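Local coordinates for protein Tni2 (Pseudomonas fluorescens, PDB 6B12) that is probably an immunity protein that binds a partner toxin NADase, Tne2, and so protects the producing bacterium from its own type VI secretion effector, at residues L45-I57 / H64-V76. Residues are numbered along the deposited sequence; the frame is centred on the assembly and turned at random.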
ATOM      1  N   LEU C  45      16.669  -8.701  22.610  1.00 16.72           N
ATOM      2  CA  LEU C  45      16.391  -8.600  21.188  1.00 16.64           C
ATOM      3  C   LEU C  45      15.235  -9.537  20.871  1.00 15.95           C
ATOM      4  O   LEU C  45      15.252 -10.706  21.273  1.00 18.43           O
ATOM      5  CB  LEU C  45      17.622  -9.008  20.375  1.00 20.94           C
ATOM      6  CG  LEU C  45      17.677  -8.417  18.977  1.00 31.60           C
ATOM      7  CD1 LEU C  45      17.899  -6.904  19.098  1.00 33.42           C
ATOM      8  CD2 LEU C  45      18.808  -9.091  18.227  1.00 39.88           C
ATOM      9  N   LEU C  46      14.237  -9.017  20.180  1.00 14.92           N
ATOM     10  CA  LEU C  46      13.030  -9.769  19.875  1.00 14.73           C
ATOM     11  C   LEU C  46      12.822  -9.742  18.374  1.00 15.93           C
ATOM     12  O   LEU C  46      13.243  -8.807  17.688  1.00 17.45           O
ATOM     13  CB  LEU C  46      11.814  -9.174  20.595  1.00 17.10           C
ATOM     14  CG  LEU C  46      12.010  -9.144  22.118  1.00 19.93           C
ATOM     15  CD1 LEU C  46      11.005  -8.194  22.726  1.00 20.87           C
ATOM     16  CD2 LEU C  46      11.808 -10.566  22.661  1.00 16.69           C
ATOM     17  N   SER C  47      12.147 -10.756  17.861  1.00 16.61           N
ATOM     18  CA  SER C  47      11.945 -10.762  16.422  1.00 13.94           C
ATOM     19  C   SER C  47      10.705 -11.563  16.068  1.00 18.24           C
ATOM     20  O   SER C  47      10.200 -12.348  16.867  1.00 18.87           O
ATOM     21  CB  SER C  47      13.154 -11.356  15.703  1.00 17.82           C
ATOM     22  OG  SER C  47      13.269 -12.722  16.049  1.00 21.47           O
ATOM     23  N   VAL C  48      10.244 -11.353  14.840  1.00 15.79           N
ATOM     24  CA  VAL C  48       9.293 -12.241  14.171  1.00 14.86           C
ATOM     25  C   VAL C  48       9.867 -12.583  12.805  1.00 16.06           C
ATOM     26  O   VAL C  48      10.500 -11.743  12.161  1.00 14.81           O
ATOM     27  CB  VAL C  48       7.905 -11.588  14.047  1.00 22.05           C
ATOM     28  CG1 VAL C  48       7.297 -11.420  15.452  1.00 22.55           C
ATOM     29  CG2 VAL C  48       8.015 -10.233  13.335  1.00 19.24           C
ATOM     30  N   VAL C  49       9.678 -13.825  12.367  1.00 15.58           N
ATOM     31  CA  VAL C  49      10.326 -14.297  11.146  1.00 13.63           C
ATOM     32  C   VAL C  49       9.291 -15.021  10.308  1.00 13.30           C
ATOM     33  O   VAL C  49       8.576 -15.876  10.829  1.00 14.94           O
ATOM     34  CB  VAL C  49      11.491 -15.258  11.454  1.00 14.49           C
ATOM     35  CG1 VAL C  49      12.119 -15.763  10.142  1.00 17.39           C
ATOM     36  CG2 VAL C  49      12.502 -14.598  12.373  1.00 20.07           C
ATOM     37  N   ASN C  50       9.221 -14.692   9.021  1.00 13.20           N
ATOM     38  CA  ASN C  50       8.296 -15.380   8.112  1.00 13.45           C
ATOM     39  C   ASN C  50       8.994 -15.539   6.771  1.00 14.03           C
ATOM     40  O   ASN C  50       9.209 -14.544   6.080  1.00 15.32           O
ATOM     41  CB  ASN C  50       6.986 -14.587   7.981  1.00 12.64           C
ATOM     42  CG  ASN C  50       5.937 -15.329   7.161  1.00 19.71           C
ATOM     43  OD1 ASN C  50       6.208 -16.404   6.641  1.00 22.50           O
ATOM     44  ND2 ASN C  50       4.749 -14.760   7.045  1.00 19.31           N
ATOM     45  N   SER C  51       9.343 -16.777   6.380  1.00 14.70           N
ATOM     46  CA  SER C  51      10.073 -16.919   5.121  1.00 14.73           C
ATOM     47  C   SER C  51       9.194 -16.577   3.922  1.00 18.06           C
ATOM     48  O   SER C  51       9.713 -16.284   2.836  1.00 16.91           O
ATOM     49  CB  SER C  51      10.650 -18.329   5.005  1.00 18.06           C
ATOM     50  OG  SER C  51       9.633 -19.298   4.853  1.00 19.01           O
ATOM     51  N   ARG C  52       7.872 -16.545   4.111  1.00 16.14           N
ATOM     52  CA  ARG C  52       6.956 -16.093   3.074  1.00 14.99           C
ATOM     53  C   ARG C  52       6.915 -14.589   2.898  1.00 17.53           C
ATOM     54  O   ARG C  52       6.322 -14.115   1.918  1.00 16.21           O
ATOM     55  CB  ARG C  52       5.539 -16.569   3.387  1.00 17.60           C
ATOM     56  CG  ARG C  52       5.397 -18.066   3.264  1.00 22.14           C
ATOM     57  CD  ARG C  52       4.065 -18.524   3.805  1.00 20.24           C
ATOM     58  NE  ARG C  52       3.800 -19.894   3.357  1.00 27.45           N
ATOM     59  CZ  ARG C  52       3.117 -20.774   4.071  1.00 34.27           C
ATOM     60  NH1 ARG C  52       2.647 -20.427   5.258  1.00 34.95           N
ATOM     61  NH2 ARG C  52       2.913 -21.997   3.601  1.00 36.35           N
ATOM     62  N   GLY C  53       7.486 -13.838   3.827  1.00 18.64           N
ATOM     63  CA  GLY C  53       7.503 -12.397   3.755  1.00 15.09           C
ATOM     64  C   GLY C  53       6.552 -11.763   4.762  1.00 17.66           C
ATOM     65  O   GLY C  53       5.524 -12.343   5.155  1.00 15.03           O
ATOM     66  N   LEU C  54       6.904 -10.553   5.191  1.00 16.01           N
ATOM     67  CA  LEU C  54       6.075  -9.796   6.118  1.00 12.81           C
ATOM     68  C   LEU C  54       6.304  -8.316   5.881  1.00 15.15           C
ATOM     69  O   LEU C  54       7.307  -7.907   5.300  1.00 15.33           O
ATOM     70  CB  LEU C  54       6.379 -10.163   7.575  1.00 16.27           C
ATOM     71  CG  LEU C  54       7.813  -9.872   8.059  1.00 16.67           C
ATOM     72  CD1 LEU C  54       7.931  -8.505   8.740  1.00 19.63           C
ATOM     73  CD2 LEU C  54       8.296 -10.957   9.037  1.00 21.44           C
ATOM     74  N   LEU C  55       5.356  -7.507   6.343  1.00 14.14           N
ATOM     75  CA  LEU C  55       5.479  -6.061   6.287  1.00 16.03           C
ATOM     76  C   LEU C  55       5.299  -5.596   7.716  1.00 16.31           C
ATOM     77  O   LEU C  55       4.277  -5.910   8.329  1.00 19.37           O
ATOM     78  CB  LEU C  55       4.421  -5.471   5.345  1.00 20.91           C
ATOM     79  CG  LEU C  55       4.473  -4.013   4.921  1.00 23.50           C
ATOM     80  CD1 LEU C  55       5.776  -3.674   4.154  1.00 25.80           C
ATOM     81  CD2 LEU C  55       3.257  -3.736   4.051  1.00 21.94           C
ATOM     82  N   ALA C  56       6.295  -4.883   8.256  1.00 12.87           N
ATOM     83  CA  ALA C  56       6.277  -4.520   9.676  1.00 13.56           C
ATOM     84  C   ALA C  56       6.486  -3.028   9.835  1.00 12.62           C
ATOM     85  O   ALA C  56       7.334  -2.440   9.151  1.00 16.09           O
ATOM     86  CB  ALA C  56       7.386  -5.254  10.468  1.00 12.82           C
ATOM     87  N   ILE C  57       5.718  -2.419  10.744  1.00 13.55           N
ATOM     88  CA  ILE C  57       5.945  -1.033  11.139  1.00 12.77           C
ATOM     89  C   ILE C  57       5.947  -0.966  12.657  1.00 14.85           C
ATOM     90  O   ILE C  57       5.370  -1.813  13.344  1.00 14.15           O
ATOM     91  CB  ILE C  57       4.891  -0.044  10.576  1.00 14.84           C
ATOM     92  CG1 ILE C  57       3.481  -0.475  10.997  1.00 16.46           C
ATOM     93  CG2 ILE C  57       5.015   0.068   9.042  1.00 20.27           C
ATOM     94  CD1 ILE C  57       2.454   0.650  10.948  1.00 27.22           C
ATOM     95  N   HIS C  64       4.063  -0.939  20.277  1.00 14.50           N
ATOM     96  CA  HIS C  64       3.439  -1.988  19.494  1.00 15.12           C
ATOM     97  C   HIS C  64       4.076  -2.013  18.123  1.00 14.18           C
ATOM     98  O   HIS C  64       4.574  -0.998  17.618  1.00 14.39           O
ATOM     99  CB  HIS C  64       1.925  -1.751  19.354  1.00 13.65           C
ATOM    100  CG  HIS C  64       1.208  -1.730  20.657  1.00 13.31           C
ATOM    101  ND1 HIS C  64       0.934  -0.563  21.341  1.00 12.51           N
ATOM    102  CD2 HIS C  64       0.702  -2.739  21.405  1.00 13.96           C
ATOM    103  CE1 HIS C  64       0.274  -0.855  22.446  1.00 17.64           C
ATOM    104  NE2 HIS C  64       0.132  -2.166  22.518  1.00 15.63           N
ATOM    105  N   LEU C  65       4.017  -3.184  17.501  1.00 15.29           N
ATOM    106  CA  LEU C  65       4.330  -3.321  16.092  1.00 13.76           C
ATOM    107  C   LEU C  65       3.073  -3.790  15.373  1.00 15.14           C
ATOM    108  O   LEU C  65       2.274  -4.552  15.929  1.00 17.04           O
ATOM    109  CB  LEU C  65       5.461  -4.326  15.870  1.00 12.87           C
ATOM    110  CG  LEU C  65       6.765  -3.866  16.569  1.00 16.66           C
ATOM    111  CD1 LEU C  65       6.926  -4.660  17.859  1.00 17.34           C
ATOM    112  CD2 LEU C  65       7.945  -4.052  15.649  1.00 20.38           C
ATOM    113  N   ALA C  66       2.877  -3.306  14.163  1.00 12.57           N
ATOM    114  CA  ALA C  66       1.847  -3.862  13.296  1.00 11.88           C
ATOM    115  C   ALA C  66       2.566  -4.711  12.261  1.00 12.62           C
ATOM    116  O   ALA C  66       3.503  -4.238  11.613  1.00 14.66           O
ATOM    117  CB  ALA C  66       1.021  -2.770  12.627  1.00 13.18           C
ATOM    118  N   ILE C  67       2.119  -5.955  12.106  1.00 14.93           N
ATOM    119  CA  ILE C  67       2.815  -6.929  11.283  1.00 13.49           C
ATOM    120  C   ILE C  67       1.809  -7.473  10.289  1.00 13.46           C
ATOM    121  O   ILE C  67       0.846  -8.120  10.700  1.00 15.41           O
ATOM    122  CB  ILE C  67       3.378  -8.093  12.118  1.00 14.54           C
ATOM    123  CG1 ILE C  67       4.240  -7.616  13.300  1.00 19.35           C
ATOM    124  CG2 ILE C  67       4.132  -9.041  11.191  1.00 15.63           C
ATOM    125  CD1 ILE C  67       5.481  -6.980  12.883  1.00 19.88           C
ATOM    126  N   LEU C  68       2.050  -7.261   9.000  1.00 11.86           N
ATOM    127  CA  LEU C  68       1.233  -7.878   7.953  1.00 11.44           C
ATOM    128  C   LEU C  68       1.974  -9.125   7.487  1.00 15.74           C
ATOM    129  O   LEU C  68       3.049  -9.029   6.888  1.00 16.76           O
ATOM    130  CB  LEU C  68       1.001  -6.895   6.819  1.00 15.24           C
ATOM    131  CG  LEU C  68       0.066  -7.403   5.733  1.00 13.48           C
ATOM    132  CD1 LEU C  68      -1.314  -7.777   6.295  1.00 14.06           C
ATOM    133  CD2 LEU C  68      -0.029  -6.309   4.693  1.00 18.18           C
ATOM    134  N   TRP C  69       1.381 -10.288   7.752  1.00 13.04           N
ATOM    135  CA  TRP C  69       2.047 -11.583   7.716  1.00 13.78           C
ATOM    136  C   TRP C  69       1.578 -12.353   6.489  1.00 16.10           C
ATOM    137  O   TRP C  69       0.386 -12.645   6.377  1.00 15.70           O
ATOM    138  CB  TRP C  69       1.670 -12.325   8.994  1.00 14.41           C
ATOM    139  CG  TRP C  69       2.376 -13.593   9.342  1.00 17.48           C
ATOM    140  CD1 TRP C  69       1.920 -14.882   9.147  1.00 19.91           C
ATOM    141  CD2 TRP C  69       3.592 -13.702  10.072  1.00 16.72           C
ATOM    142  NE1 TRP C  69       2.812 -15.775   9.697  1.00 22.07           N
ATOM    143  CE2 TRP C  69       3.836 -15.071  10.282  1.00 16.38           C
ATOM    144  CE3 TRP C  69       4.498 -12.760  10.592  1.00 17.59           C
ATOM    145  CZ2 TRP C  69       4.968 -15.523  10.950  1.00 25.75           C
ATOM    146  CZ3 TRP C  69       5.621 -13.219  11.253  1.00 18.92           C
ATOM    147  CH2 TRP C  69       5.836 -14.580  11.431  1.00 22.34           C
ATOM    148  N   ASN C  70       2.503 -12.699   5.587  1.00 17.55           N
ATOM    149  CA  ASN C  70       2.087 -13.399   4.369  1.00 14.55           C
ATOM    150  C   ASN C  70       1.690 -14.830   4.702  1.00 15.32           C
ATOM    151  O   ASN C  70       2.418 -15.537   5.405  1.00 17.99           O
ATOM    152  CB  ASN C  70       3.202 -13.405   3.323  1.00 18.56           C
ATOM    153  CG  ASN C  70       3.395 -12.059   2.681  1.00 17.87           C
ATOM    154  OD1 ASN C  70       2.577 -11.158   2.870  1.00 16.36           O
ATOM    155  ND2 ASN C  70       4.477 -11.907   1.917  1.00 16.17           N
ATOM    156  N   ASP C  71       0.538 -15.275   4.165  1.00 16.52           N
ATOM    157  CA  ASP C  71       0.001 -16.593   4.501  1.00 18.20           C
ATOM    158  C   ASP C  71       0.248 -17.652   3.441  1.00 24.47           C
ATOM    159  O   ASP C  71      -0.055 -18.826   3.683  1.00 25.86           O
ATOM    160  CB  ASP C  71      -1.508 -16.503   4.776  1.00 19.78           C
ATOM    161  CG  ASP C  71      -1.817 -15.751   6.083  1.00 20.36           C
ATOM    162  OD1 ASP C  71      -1.091 -15.953   7.084  1.00 22.52           O
ATOM    163  OD2 ASP C  71      -2.787 -14.966   6.110  1.00 21.62           O
ATOM    164  N   ASP C  72       0.781 -17.289   2.286  1.00 16.16           N
ATOM    165  CA  ASP C  72       1.130 -18.311   1.312  1.00 22.09           C
ATOM    166  C   ASP C  72       2.318 -17.811   0.493  1.00 21.81           C
ATOM    167  O   ASP C  72       2.974 -16.834   0.864  1.00 24.80           O
ATOM    168  CB  ASP C  72      -0.110 -18.688   0.478  1.00 22.84           C
ATOM    169  CG  ASP C  72      -0.626 -17.554  -0.375  1.00 26.32           C
ATOM    170  OD1 ASP C  72       0.094 -16.576  -0.621  1.00 22.40           O
ATOM    171  OD2 ASP C  72      -1.780 -17.660  -0.849  1.00 32.40           O
ATOM    172  N   ASP C  73       2.583 -18.475  -0.641  1.00 25.84           N
ATOM    173  CA  ASP C  73       3.772 -18.182  -1.426  1.00 33.03           C
ATOM    174  C   ASP C  73       3.555 -17.065  -2.434  1.00 34.59           C
ATOM    175  O   ASP C  73       4.465 -16.777  -3.222  1.00 36.02           O
ATOM    176  CB  ASP C  73       4.276 -19.447  -2.142  1.00 32.87           C
ATOM    177  CG  ASP C  73       3.324 -19.948  -3.228  1.00 49.07           C
ATOM    178  OD1 ASP C  73       2.183 -19.441  -3.343  1.00 51.71           O
ATOM    179  OD2 ASP C  73       3.722 -20.877  -3.973  1.00 52.96           O
ATOM    180  N   THR C  74       2.390 -16.417  -2.411  1.00 31.45           N
ATOM    181  CA  THR C  74       2.055 -15.448  -3.446  1.00 33.54           C
ATOM    182  C   THR C  74       2.374 -14.013  -3.078  1.00 29.99           C
ATOM    183  O   THR C  74       2.457 -13.174  -3.980  1.00 27.35           O
ATOM    184  CB  THR C  74       0.566 -15.521  -3.789  1.00 35.09           C
ATOM    185  OG1 THR C  74      -0.192 -14.930  -2.724  1.00 32.05           O
ATOM    186  CG2 THR C  74       0.140 -16.972  -3.986  1.00 35.33           C
ATOM    187  N   GLY C  75       2.523 -13.693  -1.784  1.00 25.71           N
ATOM    188  CA  GLY C  75       2.649 -12.315  -1.344  1.00 22.18           C
ATOM    189  C   GLY C  75       1.345 -11.550  -1.224  1.00 23.66           C
ATOM    190  O   GLY C  75       1.366 -10.392  -0.807  1.00 22.39           O
ATOM    191  N   VAL C  76       0.208 -12.156  -1.583  1.00 20.61           N
ATOM    192  CA  VAL C  76      -1.091 -11.503  -1.523  1.00 19.55           C
ATOM    193  C   VAL C  76      -1.802 -11.847  -0.218  1.00 19.85           C
ATOM    194  O   VAL C  76      -2.018 -10.971   0.631  1.00 21.89           O
ATOM    195  CB  VAL C  76      -1.955 -11.916  -2.731  1.00 20.41           C
ATOM    196  CG1 VAL C  76      -3.369 -11.334  -2.602  1.00 24.56           C
ATOM    197  CG2 VAL C  76      -1.290 -11.469  -4.025  1.00 29.37           C
TER
HETATM  198  O   HOH W   1       4.966 -15.196  -0.139  1.00 29.02           O
HETATM  199  O   HOH W   2       2.623 -17.914   6.850  1.00 33.57           O
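Strands 54-57 and 64-70 run antiparallel, their axes 4.6 Å apart at 174°, with L55-L68 and I57-A66 as hydrogen-bonded pairs and L54-W69 and A56-I67 as non-hydrogen-bonded ones. On the face of L54 and A56, the CD1 end of I67 presses on A56 CB at 3.5 Å and meets CG2 of V48 tip to tip. W69 reaches past L54 to V48 and to N50, where the turn begins: V48 CB sits at the edge of its ring, while N50 lies over one face, its CB 3.6 Å from the centroid of the six-membered ring in a CH-pi contact. With its CG anti to the backbone N (chi1 -174°), N50 lays its amide over the indole, the two planes 32° apart. ND2 of N50 then gives a bond to O of N70 at 3.0 Å, on a lone pair and in the amide plane, and OD1 takes the backbone N of R52 from above the plane of its own side-chain carbonyl, forming an Asx turn. ND2 of N70 donates to O of R52 at 2.9 Å, nearly straight. That carbonyl also takes a water, which bridges to D72 O; a second water joins R52 NH1 to N70 O. OD1 of N70 is hydrogen-bonded to a basic side chain of the bound partner protein. The arrangement is a beta hairpin at one edge of a four-stranded antiparallel sheet, joined through the type I turn N50-G53 and the W69, V48 and I67 packing to strand 45-49 of another sheet, with L55, L68 and N70 at the partner interface.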